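Ribosomal-protein-serine acetyltransferase, putative (Vibrio cholerae O1 biovar eltor, PDB 2FCK) probably transfers an acetyl group to protein N-terminal serine or alanine residues as a member of the GNAT acetyltransferase family, although its actual substrate is not established. Local coordinates at residues Q13-R18 and K116-A121; F73-R78 and G85-N90; L101-G106 and L135-D140; E158-N163 and A173-S178. All coordinates share one frame; numbering follows the deposited sequence. Where two conformers were deposited one is given.

Interaction 1 of 4, residues Q13-R18 and K116-A121; sequences QRLQLR and KEALTA. With NO3 (nitrate ion), chain D.
Strand 15-18, near one edge of the GNAT sheet, packs against the first turns of helix 114-129, which crosses it at 45° with the axes 9.4 Å apart. The polar half of the contact hangs on Glu117. Its side chain runs out fully extended, CG anti to the backbone N (chi1 -176°), and brings the carboxylate nearly coplanar with the guanidinium of Arg14. Arg14 grips it side-on: NE lies 2.7 Å from Glu117 OE1, on that oxygen's syn lone pair, and NH1 bonds to the same atom at 2.8 Å. Glu117 OE2 accepts from Arg14 N at 2.9 Å and is hydrogen-bonded to Thr12 OG1, so the carboxylate is held through both oxygens and probably stays ionised. A bend at chi3 (-67°) turns the guanidinium toward the helix start, and NH2 reaches the carbonyl O of Gln112 in the loop just before it. The apolar half lies further along the strand: Leu15 CD1 rests 3.9 Å from Ala118 CB, and Leu17 CD2 touches Ala121 CB. A nitrate, probably from the crystallisation liquor, accepts from Lys116 N at the start of the helix, a place consistent with the pyrophosphate-binding loop of GNAT acetyltransferases.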
loop_
_atom_site.group_PDB
_atom_site.type_symbol
_atom_site.label_atom_id
_atom_site.label_comp_id
_atom_site.label_asym_id
_atom_site.label_seq_id
_atom_site.Cartn_x
_atom_site.Cartn_y
_atom_site.Cartn_z
ATOM N N GLN A 13 2.039 -18.114 23.933
ATOM C CA GLN A 13 1.753 -18.973 25.094
ATOM C C GLN A 13 0.501 -19.842 24.882
ATOM O O GLN A 13 0.492 -21.071 25.169
ATOM C CB GLN A 13 1.584 -18.106 26.357
ATOM C CG GLN A 13 1.250 -18.976 27.556
ATOM C CD GLN A 13 0.720 -18.204 28.746
ATOM O OE1 GLN A 13 0.525 -16.996 28.697
ATOM N NE2 GLN A 13 0.417 -18.934 29.817
ATOM N N ARG A 14 -0.553 -19.213 24.369
ATOM C CA ARG A 14 -1.849 -19.889 24.268
ATOM C C ARG A 14 -2.324 -20.231 22.847
ATOM O O ARG A 14 -3.272 -21.014 22.689
ATOM C CB ARG A 14 -2.913 -19.071 24.989
ATOM C CG ARG A 14 -2.614 -18.827 26.490
ATOM C CD ARG A 14 -3.709 -17.998 27.084
ATOM N NE ARG A 14 -3.735 -16.640 26.536
ATOM C CZ ARG A 14 -4.635 -15.721 26.870
ATOM N NH1 ARG A 14 -4.586 -14.501 26.339
ATOM N NH2 ARG A 14 -5.582 -16.020 27.779
ATOM N N LEU A 15 -1.644 -19.672 21.843
ATOM C CA LEU A 15 -2.146 -19.651 20.446
ATOM C C LEU A 15 -1.134 -20.122 19.416
ATOM O O LEU A 15 0.090 -20.007 19.608
ATOM C CB LEU A 15 -2.670 -18.229 20.046
ATOM C CG LEU A 15 -3.670 -17.582 20.979
ATOM C CD1 LEU A 15 -3.930 -16.099 20.542
ATOM C CD2 LEU A 15 -4.961 -18.430 21.089
ATOM N N GLN A 16 -1.665 -20.640 18.306
ATOM C CA GLN A 16 -0.851 -21.114 17.209
ATOM C C GLN A 16 -1.399 -20.422 15.977
ATOM O O GLN A 16 -2.577 -20.609 15.641
ATOM C CB GLN A 16 -1.005 -22.634 17.083
ATOM C CG GLN A 16 -0.249 -23.231 15.956
ATOM C CD GLN A 16 -0.688 -24.670 15.709
ATOM O OE1 GLN A 16 -1.892 -24.962 15.600
ATOM N NE2 GLN A 16 0.277 -25.575 15.692
ATOM N N LEU A 17 -0.550 -19.631 15.328
ATOM C CA LEU A 17 -0.929 -18.871 14.140
ATOM C C LEU A 17 -0.340 -19.639 12.950
ATOM O O LEU A 17 0.879 -19.786 12.871
ATOM C CB LEU A 17 -0.339 -17.435 14.191
ATOM C CG LEU A 17 -1.120 -16.394 15.012
ATOM C CD1 LEU A 17 -1.223 -16.790 16.517
ATOM C CD2 LEU A 17 -0.372 -15.087 14.863
ATOM N N ARG A 18 -1.183 -20.066 12.006
ATOM C CA ARG A 18 -0.726 -20.902 10.886
ATOM C C ARG A 18 -1.754 -20.917 9.762
ATOM O O ARG A 18 -2.895 -20.472 9.942
ATOM C CB ARG A 18 -0.510 -22.345 11.378
ATOM C CG ARG A 18 -1.754 -23.002 12.044
ATOM C CD ARG A 18 -1.546 -24.511 12.123
ATOM N NE ARG A 18 -2.620 -25.199 12.825
ATOM C CZ ARG A 18 -3.726 -25.644 12.237
ATOM N NH1 ARG A 18 -3.931 -25.403 10.943
ATOM N NH2 ARG A 18 -4.639 -26.292 12.956
ATOM N N LYS A 116 -5.632 -9.685 21.322
ATOM C CA LYS A 116 -4.422 -8.916 21.624
ATOM C C LYS A 116 -3.183 -9.841 21.496
ATOM O O LYS A 116 -2.167 -9.438 20.911
ATOM C CB LYS A 116 -4.490 -8.310 23.037
ATOM C CG LYS A 116 -3.311 -7.377 23.302
ATOM C CD LYS A 116 -3.425 -6.769 24.683
ATOM C CE LYS A 116 -2.229 -5.924 25.014
ATOM N NZ LYS A 116 -2.423 -5.459 26.426
ATOM N N GLU A 117 -3.285 -11.074 21.954
ATOM C CA GLU A 117 -2.153 -11.984 21.889
ATOM C C GLU A 117 -1.814 -12.315 20.413
ATOM O O GLU A 117 -0.657 -12.267 20.014
ATOM C CB GLU A 117 -2.465 -13.275 22.684
ATOM C CG GLU A 117 -1.309 -14.270 22.755
ATOM C CD GLU A 117 -1.635 -15.416 23.698
ATOM O OE1 GLU A 117 -2.421 -15.212 24.647
ATOM O OE2 GLU A 117 -1.132 -16.531 23.498
ATOM N N ALA A 118 -2.818 -12.649 19.601
ATOM C CA ALA A 118 -2.585 -12.989 18.201
ATOM C C ALA A 118 -2.082 -11.773 17.379
ATOM O O ALA A 118 -1.125 -11.867 16.594
ATOM C CB ALA A 118 -3.881 -13.537 17.593
ATOM N N LEU A 119 -2.749 -10.630 17.545
ATOM C CA LEU A 119 -2.380 -9.482 16.724
ATOM C C LEU A 119 -1.010 -8.941 17.133
ATOM O O LEU A 119 -0.191 -8.563 16.285
ATOM C CB LEU A 119 -3.488 -8.394 16.753
ATOM C CG LEU A 119 -3.280 -7.173 15.880
ATOM C CD1 LEU A 119 -3.193 -7.610 14.442
ATOM C CD2 LEU A 119 -4.481 -6.202 16.066
ATOM N N THR A 120 -0.722 -8.964 18.447
ATOM C CA THR A 120 0.604 -8.523 18.886
ATOM C C THR A 120 1.704 -9.451 18.327
ATOM O O THR A 120 2.760 -8.966 17.898
ATOM C CB THR A 120 0.678 -8.481 20.439
ATOM O OG1 THR A 120 -0.224 -7.446 20.905
ATOM C CG2 THR A 120 2.108 -8.179 20.931
ATOM N N ALA A 121 1.423 -10.761 18.278
ATOM C CA ALA A 121 2.396 -11.727 17.703
ATOM C C ALA A 121 2.711 -11.339 16.255
ATOM O O ALA A 121 3.894 -11.279 15.833
ATOM C CB ALA A 121 1.820 -13.139 17.782
HETATM N N NO3 D . -8.600 -8.859 22.800
HETATM O O1 NO3 D . -9.560 -9.025 21.828
HETATM O O2 NO3 D . -8.383 -7.690 23.483
HETATM O O3 NO3 D . -7.767 -9.884 23.107
#

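Interaction 2 of 4, residues F73-R78 and G85-N90; sequences FGVFER and GMVAIN
Phe73 and Val75 alternate with Gly74 along strand 71-77 of a beta hairpin, and their side chains lie on the same face of the sheet as Val87 in strand 83-93. Phe73 and Val87 form a hydrogen-bonded antiparallel pair: Phe73 N donates to Val87 O at 2.9 Å, almost along the C=O axis, and Val87 N returns the bond to Phe73 O. The Phe73 ring, its CG anti to the carbonyl carbon (chi1 -63°), is turned so that its edge carries CD1 to 3.5 Å from Val87 O. Val87 holds CG2 in the crowded position between backbone N and carbonyl carbon; this methyl meets both Val75 CG2 and Phe73 CB, each at 4.1 Å. Leu17 and Ala118 pack against the same valine.
On the reverse face, Met86, present as selenomethionine, stands beside Gly74 in a non-hydrogen-bonded pair. Its chain bends at chi3 (84°), placing CE 3.9 Å from the carbonyl carbon of Phe73. Gly74 CA lies close to the Phe76 ring and 4.0 Å from Met86 CG. Gly85 has a positive phi (158°), and Val75 N donates to Gly85 O at 2.8 Å. Phe73 O also takes a CA-H contact from Met86 CA at 3.1 Å. Three backbone bonds thus tie the strands, Met86 and Ala88 bond onward to strand 98-105, and the hydrocarbon on the Phe73 face serves to seat helix 114-129.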
loop_
_atom_site.group_PDB
_atom_site.type_symbol
_atom_site.label_atom_id
_atom_site.label_comp_id
_atom_site.label_asym_id
_atom_site.label_seq_id
_atom_site.Cartn_x
_atom_site.Cartn_y
_atom_site.Cartn_z
ATOM N N PHE A 73 -3.248 -15.908 8.568
ATOM C CA PHE A 73 -3.064 -16.903 9.602
ATOM C C PHE A 73 -4.377 -17.214 10.297
ATOM O O PHE A 73 -5.042 -16.307 10.862
ATOM C CB PHE A 73 -2.129 -16.393 10.701
ATOM C CG PHE A 73 -0.726 -16.095 10.237
ATOM C CD1 PHE A 73 -0.410 -14.850 9.688
ATOM C CD2 PHE A 73 0.301 -17.035 10.459
ATOM C CE1 PHE A 73 0.901 -14.548 9.298
ATOM C CE2 PHE A 73 1.613 -16.729 10.063
ATOM C CZ PHE A 73 1.912 -15.499 9.496
ATOM N N GLY A 74 -4.751 -18.488 10.307
ATOM C CA GLY A 74 -5.763 -18.909 11.270
ATOM C C GLY A 74 -5.164 -18.820 12.677
ATOM O O GLY A 74 -3.974 -19.129 12.908
ATOM N N VAL A 75 -5.984 -18.428 13.627
ATOM C CA VAL A 75 -5.529 -18.385 15.022
ATOM C C VAL A 75 -6.188 -19.539 15.762
ATOM O O VAL A 75 -7.417 -19.554 15.901
ATOM C CB VAL A 75 -5.891 -17.017 15.687
ATOM C CG1 VAL A 75 -5.440 -16.975 17.202
ATOM C CG2 VAL A 75 -5.251 -15.837 14.902
ATOM N N PHE A 76 -5.362 -20.504 16.198
ATOM C CA PHE A 76 -5.853 -21.686 16.888
ATOM C C PHE A 76 -5.425 -21.709 18.353
ATOM O O PHE A 76 -4.270 -21.466 18.676
ATOM C CB PHE A 76 -5.331 -22.939 16.215
ATOM C CG PHE A 76 -5.798 -23.124 14.809
ATOM C CD1 PHE A 76 -5.103 -22.540 13.750
ATOM C CD2 PHE A 76 -6.926 -23.909 14.533
ATOM C CE1 PHE A 76 -5.529 -22.731 12.429
ATOM C CE2 PHE A 76 -7.363 -24.098 13.200
ATOM C CZ PHE A 76 -6.667 -23.512 12.151
ATOM N N GLU A 77 -6.373 -22.062 19.220
ATOM C CA GLU A 77 -6.096 -22.244 20.627
ATOM C C GLU A 77 -5.253 -23.509 20.744
ATOM O O GLU A 77 -5.586 -24.551 20.181
ATOM C CB GLU A 77 -7.438 -22.366 21.364
ATOM C CG GLU A 77 -7.395 -22.397 22.857
ATOM C CD GLU A 77 -8.808 -22.291 23.398
ATOM O OE1 GLU A 77 -9.682 -23.079 22.958
ATOM O OE2 GLU A 77 -9.058 -21.398 24.221
ATOM N N ARG A 78 -4.120 -23.406 21.427
ATOM C CA ARG A 78 -3.113 -24.437 21.347
ATOM C C ARG A 78 -3.636 -25.715 22.008
ATOM O O ARG A 78 -3.453 -26.781 21.476
ATOM C CB ARG A 78 -1.808 -23.999 22.014
ATOM C CG ARG A 78 -1.017 -22.972 21.243
ATOM C CD ARG A 78 0.257 -22.586 21.965
ATOM N NE ARG A 78 1.234 -23.681 21.922
ATOM C CZ ARG A 78 2.338 -23.733 22.665
ATOM N NH1 ARG A 78 2.587 -22.781 23.556
ATOM N NH2 ARG A 78 3.176 -24.771 22.539
ATOM N N GLY A 85 -10.231 -17.248 15.204
ATOM C CA GLY A 85 -10.197 -16.055 14.362
ATOM C C GLY A 85 -9.035 -16.087 13.391
ATOM O O GLY A 85 -8.450 -17.169 13.134
HETATM N N MSE A 86 -8.716 -14.918 12.833
HETATM C CA MSE A 86 -7.603 -14.820 11.870
HETATM C C MSE A 86 -6.911 -13.480 12.072
HETATM O O MSE A 86 -7.545 -12.479 12.465
HETATM C CB MSE A 86 -8.117 -14.947 10.446
HETATM C CG MSE A 86 -8.624 -16.348 10.110
HETATM SE SE MSE A 86 -9.017 -16.441 8.177
HETATM C CE MSE A 86 -7.185 -16.839 7.614
ATOM N N VAL A 87 -5.610 -13.470 11.822
ATOM C CA VAL A 87 -4.851 -12.230 11.698
ATOM C C VAL A 87 -4.092 -12.346 10.387
ATOM O O VAL A 87 -3.644 -13.448 10.018
ATOM C CB VAL A 87 -3.886 -11.987 12.910
ATOM C CG1 VAL A 87 -4.700 -11.729 14.231
ATOM C CG2 VAL A 87 -2.829 -13.141 13.052
ATOM N N ALA A 88 -3.991 -11.236 9.671
ATOM C CA ALA A 88 -3.363 -11.317 8.349
ATOM C C ALA A 88 -2.478 -10.158 8.029
ATOM O O ALA A 88 -2.812 -9.017 8.380
ATOM C CB ALA A 88 -4.439 -11.436 7.280
ATOM N N ILE A 89 -1.420 -10.435 7.260
ATOM C CA ILE A 89 -0.781 -9.361 6.481
ATOM C C ILE A 89 -1.508 -9.373 5.135
ATOM O O ILE A 89 -1.412 -10.351 4.362
ATOM C CB ILE A 89 0.731 -9.595 6.238
ATOM C CG1 ILE A 89 1.491 -9.737 7.561
ATOM C CG2 ILE A 89 1.333 -8.398 5.459
ATOM C CD1 ILE A 89 2.864 -10.377 7.446
ATOM N N ASN A 90 -2.270 -8.316 4.885
ATOM C CA ASN A 90 -3.067 -8.279 3.683
ATOM C C ASN A 90 -2.268 -7.888 2.470
ATOM O O ASN A 90 -2.535 -8.416 1.396
ATOM C CB ASN A 90 -4.207 -7.273 3.822
ATOM C CG ASN A 90 -5.253 -7.700 4.760
ATOM O OD1 ASN A 90 -5.582 -8.880 4.850
ATOM N ND2 ASN A 90 -5.838 -6.722 5.467
#

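Interaction 3 of 4, residues L101-G106 and L135-D140; sequences LGYWIG and LEIVCD. With NO3 (nitrate ion), chain C.
Strands 98-105 and 134-139 start side by side in parallel and then spread, their axes making 45° and coming no nearer than 5.9 Å. A single direct backbone bond joins the two segments: Leu101 N to Glu136 O, 2.8 Å and nearly straight at 170°. One step on, the strands have moved too far apart for the next bond, and a water fills the gap, donating to Leu101 O at 2.6 Å and accepting from Val138 N.
The side chains follow the same divergence. At the closed end Leu101 CD1 meets Leu135 CD1 at 3.9 Å, the two leucines crossing obliquely, and Leu101 CB lies alongside Ile137 CG1. Further out, Tyr103 keeps CG in the crowded position between backbone N and carbonyl carbon (chi1 48°), which swings the ring across the widening gap. It crosses Ile137 at about a right angle, with CE2 3.6 Å from Ile137 CG2, while its OH passes 3.7 Å from Cys139 SG and is hydrogen-bonded to Ser146 O in helix 144-152. The ring thus links strand 98-105 to the side of Ile137 and to helix 144-152.
Along its other edge CE1 approaches O2 of a nitrate at 3.4 Å. That ion, probably from the crystallisation liquor, accepts from Ile105 N through O1 at 2.9 Å. An anion on this backbone N-H is consistent with the strand edge along which the pantetheine arm of acetyl-CoA runs in relatives, and the V-shaped splay of the two parallel strands is the hallmark of the GNAT fold.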
loop_
_atom_site.group_PDB
_atom_site.type_symbol
_atom_site.label_atom_id
_atom_site.label_comp_id
_atom_site.label_asym_id
_atom_site.label_seq_id
_atom_site.Cartn_x
_atom_site.Cartn_y
_atom_site.Cartn_z
ATOM N N LEU A 101 -2.434 -4.646 7.673
ATOM C CA LEU A 101 -2.887 -5.792 8.482
ATOM C C LEU A 101 -4.406 -5.807 8.578
ATOM O O LEU A 101 -5.108 -4.741 8.508
ATOM C CB LEU A 101 -2.324 -5.707 9.913
ATOM C CG LEU A 101 -0.813 -5.630 10.103
ATOM C CD1 LEU A 101 -0.550 -5.812 11.592
ATOM C CD2 LEU A 101 -0.024 -6.651 9.332
ATOM N N GLY A 102 -4.930 -7.018 8.752
ATOM C CA GLY A 102 -6.344 -7.178 9.007
ATOM C C GLY A 102 -6.498 -8.303 10.004
ATOM O O GLY A 102 -5.542 -9.030 10.286
ATOM N N TYR A 103 -7.689 -8.434 10.562
ATOM C CA TYR A 103 -7.945 -9.480 11.536
ATOM C C TYR A 103 -9.444 -9.577 11.832
ATOM O O TYR A 103 -10.208 -8.624 11.557
ATOM C CB TYR A 103 -7.207 -9.230 12.902
ATOM C CG TYR A 103 -7.428 -7.784 13.369
ATOM C CD1 TYR A 103 -8.523 -7.457 14.154
ATOM C CD2 TYR A 103 -6.556 -6.783 12.973
ATOM C CE1 TYR A 103 -8.746 -6.082 14.561
ATOM C CE2 TYR A 103 -6.754 -5.427 13.358
ATOM C CZ TYR A 103 -7.841 -5.102 14.132
ATOM O OH TYR A 103 -8.010 -3.774 14.521
ATOM N N TRP A 104 -9.840 -10.705 12.399
ATOM C CA TRP A 104 -11.192 -10.814 12.932
ATOM C C TRP A 104 -11.132 -11.875 14.008
ATOM O O TRP A 104 -10.486 -12.882 13.857
ATOM C CB TRP A 104 -12.236 -11.095 11.839
ATOM C CG TRP A 104 -11.945 -12.202 10.883
ATOM C CD1 TRP A 104 -11.420 -12.100 9.650
ATOM C CD2 TRP A 104 -12.208 -13.592 11.108
ATOM N NE1 TRP A 104 -11.340 -13.357 9.065
ATOM C CE2 TRP A 104 -11.822 -14.285 9.943
ATOM C CE3 TRP A 104 -12.754 -14.310 12.180
ATOM C CZ2 TRP A 104 -11.955 -15.679 9.822
ATOM C CZ3 TRP A 104 -12.902 -15.684 12.064
ATOM C CH2 TRP A 104 -12.489 -16.355 10.893
ATOM N N ILE A 105 -11.732 -11.588 15.160
ATOM C CA ILE A 105 -11.624 -12.524 16.265
ATOM C C ILE A 105 -13.037 -12.685 16.829
ATOM O O ILE A 105 -13.756 -11.693 16.956
ATOM C CB ILE A 105 -10.696 -11.984 17.422
ATOM C CG1 ILE A 105 -9.284 -11.634 16.901
ATOM C CG2 ILE A 105 -10.639 -12.973 18.593
ATOM C CD1 ILE A 105 -8.428 -12.860 16.597
ATOM N N GLY A 106 -13.404 -13.931 17.118
ATOM C CA GLY A 106 -14.719 -14.230 17.655
ATOM C C GLY A 106 -14.877 -13.563 19.005
ATOM O O GLY A 106 -13.951 -13.547 19.825
ATOM N N LEU A 135 3.107 -0.167 10.079
ATOM C CA LEU A 135 1.982 -1.031 9.687
ATOM C C LEU A 135 0.705 -0.183 9.722
ATOM O O LEU A 135 0.576 0.643 10.596
ATOM C CB LEU A 135 1.823 -2.182 10.687
ATOM C CG LEU A 135 3.068 -3.094 10.848
ATOM C CD1 LEU A 135 2.888 -4.080 12.035
ATOM C CD2 LEU A 135 3.358 -3.866 9.596
ATOM N N GLU A 136 -0.183 -0.398 8.765
ATOM C CA GLU A 136 -1.537 0.197 8.789
ATOM C C GLU A 136 -2.628 -0.883 9.023
ATOM O O GLU A 136 -2.602 -1.962 8.394
ATOM C CB GLU A 136 -1.783 0.944 7.498
ATOM C CG GLU A 136 -1.005 2.285 7.557
ATOM C CD GLU A 136 -1.209 3.173 6.325
ATOM O OE1 GLU A 136 -1.922 2.773 5.371
ATOM O OE2 GLU A 136 -0.567 4.248 6.308
ATOM N N ILE A 137 -3.577 -0.563 9.893
ATOM C CA ILE A 137 -4.835 -1.288 10.078
ATOM C C ILE A 137 -5.974 -0.424 9.573
ATOM O O ILE A 137 -5.947 0.766 9.880
ATOM C CB ILE A 137 -5.016 -1.580 11.542
ATOM C CG1 ILE A 137 -3.953 -2.599 11.979
ATOM C CG2 ILE A 137 -6.415 -2.128 11.863
ATOM C CD1 ILE A 137 -3.748 -2.624 13.410
ATOM N N VAL A 138 -6.909 -0.967 8.762
ATOM C CA VAL A 138 -8.078 -0.207 8.293
ATOM C C VAL A 138 -9.306 -0.848 8.926
ATOM O O VAL A 138 -9.534 -2.033 8.719
ATOM C CB VAL A 138 -8.262 -0.252 6.741
ATOM C CG1 VAL A 138 -9.461 0.622 6.305
ATOM C CG2 VAL A 138 -6.962 0.236 6.115
ATOM N N CYS A 139 -10.064 -0.087 9.700
ATOM C CA CYS A 139 -11.269 -0.645 10.310
ATOM C C CYS A 139 -12.503 -0.058 9.677
ATOM O O CYS A 139 -12.523 1.120 9.325
ATOM C CB CYS A 139 -11.317 -0.329 11.813
ATOM S SG CYS A 139 -10.029 -1.210 12.724
ATOM N N ASP A 140 -13.557 -0.864 9.572
ATOM C CA ASP A 140 -14.853 -0.343 9.174
ATOM C C ASP A 140 -15.269 0.625 10.279
ATOM O O ASP A 140 -15.241 0.237 11.456
ATOM C CB ASP A 140 -15.856 -1.499 9.050
ATOM C CG ASP A 140 -17.167 -1.072 8.411
ATOM O OD1 ASP A 140 -17.850 -0.195 8.952
ATOM O OD2 ASP A 140 -17.514 -1.606 7.319
HETATM N N NO3 C . -12.235 -8.247 15.661
HETATM O O1 NO3 C . -13.224 -9.158 15.312
HETATM O O2 NO3 C . -11.976 -7.183 14.820
HETATM O O3 NO3 C . -11.486 -8.381 16.820
HETATM O O HOH W 1 -6.446 -3.357 6.772
#

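Interaction 4 of 4, residues E158-N163 and A173-S178; sequences EQLAPN and AGIVFS. With NO3 (nitrate ion), chain G.
Side chains of the antiparallel strands 156-164 and 170-179 pair off on two faces. On one, Leu160 and Ile175 form a non-hydrogen-bonded pair and cross obliquely: Leu160, CG anti to the backbone N (chi1 177°), sets CD1 4.1 Å from Ile175 CG1. On the other, Ala161 CB faces the branch of Val176 that ends in CG2, also at 4.1 Å, while Gly174 directly opposite Ala161 adds no side chain.
Glu158 slants across Val176 and reaches on to Ser178. Its chain is extended beyond CG, and Glu158 OE2 accepts a hydrogen bond from Ser178 OG at 3.0 Å, the donor lying above the carboxylate plane. Ser178 holds OG between backbone N and carbonyl carbon (chi1 72°). OE1 pairs with Arg134, the stronger partner, so the glutamate is held at both oxygens and is probably ionised.
Backbone bonds show a beta bulge: Glu158 N donates to Val176 O at 2.7 Å, yet Val176 N goes to Gln159 O, so two residues sit opposite one. Beyond it, Ala161 N meets Gly174 O at 2.8 Å, almost straight at 172°. At the Pro162-Asn163 corner, Asn163 N donates to O1 of a nitrate, probably from the crystallisation liquor, and Pro162 O accepts from Arg134 of the second subunit. Thus the ladder of backbone bonds carries the pairing, while an arginine-anchored carboxylate fastens one end of it close to the dimer interface.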
loop_
_atom_site.group_PDB
_atom_site.type_symbol
_atom_site.label_atom_id
_atom_site.label_comp_id
_atom_site.label_asym_id
_atom_site.label_seq_id
_atom_site.Cartn_x
_atom_site.Cartn_y
_atom_site.Cartn_z
ATOM N N GLU A 158 -5.423 7.463 12.898
ATOM C CA GLU A 158 -5.199 8.575 12.013
ATOM C C GLU A 158 -6.541 8.878 11.373
ATOM O O GLU A 158 -7.518 9.201 12.038
ATOM C CB GLU A 158 -4.095 8.266 10.976
ATOM C CG GLU A 158 -2.713 8.065 11.669
ATOM C CD GLU A 158 -1.584 7.634 10.764
ATOM O OE1 GLU A 158 -1.793 7.515 9.539
ATOM O OE2 GLU A 158 -0.459 7.438 11.290
ATOM N N GLN A 159 -6.609 8.709 10.076
ATOM C CA GLN A 159 -7.658 9.293 9.319
ATOM C C GLN A 159 -8.921 8.448 9.170
ATOM O O GLN A 159 -8.878 7.218 9.280
ATOM C CB GLN A 159 -7.090 9.629 7.946
ATOM C CG GLN A 159 -7.799 10.739 7.292
ATOM C CD GLN A 159 -7.263 12.117 7.609
ATOM O OE1 GLN A 159 -7.673 13.084 6.984
ATOM N NE2 GLN A 159 -6.364 12.220 8.574
ATOM N N LEU A 160 -10.043 9.124 8.926
ATOM C CA LEU A 160 -11.167 8.488 8.317
ATOM C C LEU A 160 -10.946 8.756 6.812
ATOM O O LEU A 160 -11.009 9.918 6.372
ATOM C CB LEU A 160 -12.455 9.208 8.742
ATOM C CG LEU A 160 -13.753 8.688 8.111
ATOM C CD1 LEU A 160 -13.914 7.234 8.393
ATOM C CD2 LEU A 160 -14.965 9.469 8.732
ATOM N N ALA A 161 -10.688 7.707 6.067
ATOM C CA ALA A 161 -10.250 7.827 4.669
ATOM C C ALA A 161 -11.311 7.289 3.704
ATOM O O ALA A 161 -11.644 6.102 3.750
ATOM C CB ALA A 161 -8.985 7.076 4.527
ATOM N N PRO A 162 -11.803 8.139 2.782
ATOM C CA PRO A 162 -12.777 7.624 1.803
ATOM C C PRO A 162 -12.175 6.575 0.854
ATOM O O PRO A 162 -10.954 6.589 0.576
ATOM C CB PRO A 162 -13.220 8.875 1.027
ATOM C CG PRO A 162 -12.151 9.863 1.230
ATOM C CD PRO A 162 -11.577 9.585 2.622
ATOM N N ASN A 163 -13.027 5.636 0.421
ATOM C CA ASN A 163 -12.637 4.555 -0.490
ATOM C C ASN A 163 -11.396 3.786 -0.058
ATOM O O ASN A 163 -10.585 3.308 -0.864
ATOM C CB ASN A 163 -12.442 5.138 -1.924
ATOM C CG ASN A 163 -13.722 5.596 -2.592
ATOM O OD1 ASN A 163 -13.710 5.866 -3.836
ATOM N ND2 ASN A 163 -14.803 5.762 -1.839
ATOM N N ALA A 173 -15.428 3.984 3.113
ATOM C CA ALA A 173 -14.581 4.819 3.992
ATOM C C ALA A 173 -14.116 3.969 5.169
ATOM O O ALA A 173 -14.924 3.233 5.780
ATOM C CB ALA A 173 -15.329 5.998 4.466
ATOM N N GLY A 174 -12.803 3.959 5.420
ATOM C CA GLY A 174 -12.233 3.198 6.567
ATOM C C GLY A 174 -11.360 4.054 7.452
ATOM O O GLY A 174 -10.796 5.064 7.031
ATOM N N ILE A 175 -11.306 3.675 8.735
ATOM C CA ILE A 175 -10.438 4.365 9.663
ATOM C C ILE A 175 -9.062 3.712 9.620
ATOM O O ILE A 175 -8.913 2.496 9.790
ATOM C CB ILE A 175 -10.943 4.221 11.120
ATOM C CG1 ILE A 175 -12.408 4.654 11.246
ATOM C CG2 ILE A 175 -9.953 4.958 12.026
ATOM C CD1 ILE A 175 -13.098 4.220 12.599
ATOM N N VAL A 176 -8.052 4.535 9.392
ATOM C CA VAL A 176 -6.671 4.075 9.340
ATOM C C VAL A 176 -6.017 4.237 10.707
ATOM O O VAL A 176 -6.036 5.342 11.266
ATOM C CB VAL A 176 -5.900 4.946 8.297
ATOM C CG1 VAL A 176 -4.414 4.612 8.306
ATOM C CG2 VAL A 176 -6.577 4.783 6.932
ATOM N N PHE A 177 -5.481 3.127 11.227
ATOM C CA PHE A 177 -4.635 3.163 12.415
ATOM C C PHE A 177 -3.213 2.798 11.982
ATOM O O PHE A 177 -3.038 1.955 11.071
ATOM C CB PHE A 177 -5.107 2.108 13.433
ATOM C CG PHE A 177 -6.478 2.359 13.979
ATOM C CD1 PHE A 177 -6.654 2.952 15.221
ATOM C CD2 PHE A 177 -7.599 1.989 13.222
ATOM C CE1 PHE A 177 -7.935 3.167 15.718
ATOM C CE2 PHE A 177 -8.887 2.171 13.688
ATOM C CZ PHE A 177 -9.057 2.810 14.962
ATOM N N SER A 178 -2.210 3.322 12.695
ATOM C CA SER A 178 -0.833 2.966 12.416
ATOM C C SER A 178 -0.112 2.411 13.637
ATOM O O SER A 178 -0.460 2.704 14.780
ATOM C CB SER A 178 -0.050 4.194 11.909
ATOM O OG SER A 178 0.161 5.087 12.988
HETATM N N NO3 G . -16.443 5.851 0.699
HETATM O O1 NO3 G . -15.694 4.732 0.349
HETATM O O2 NO3 G . -17.835 5.850 0.477
HETATM O O3 NO3 G . -15.814 6.962 1.259
#

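The four contacts are spread along one mixed sheet. Interaction 1 brings together strand 15-18 and helix 114-129, and interaction 2, nested within its loop, is the hairpin alongside; their centres lie about 7 Å apart, and Arg18 O and Gly74 N probably bond. Strands 83-93 and 98-105 carry the sheet on to interaction 3, its centre about 11 Å from that of interaction 2. Helix 114-129 packs against both, and Leu119 also touches Tyr103. Interaction 4 comes last, its centre about 12 Å from that of interaction 3 and about 25 Å from that of interaction 1. The splay at interaction 3 therefore divides an N-terminal half from a C-terminal half, which leads to the second subunit.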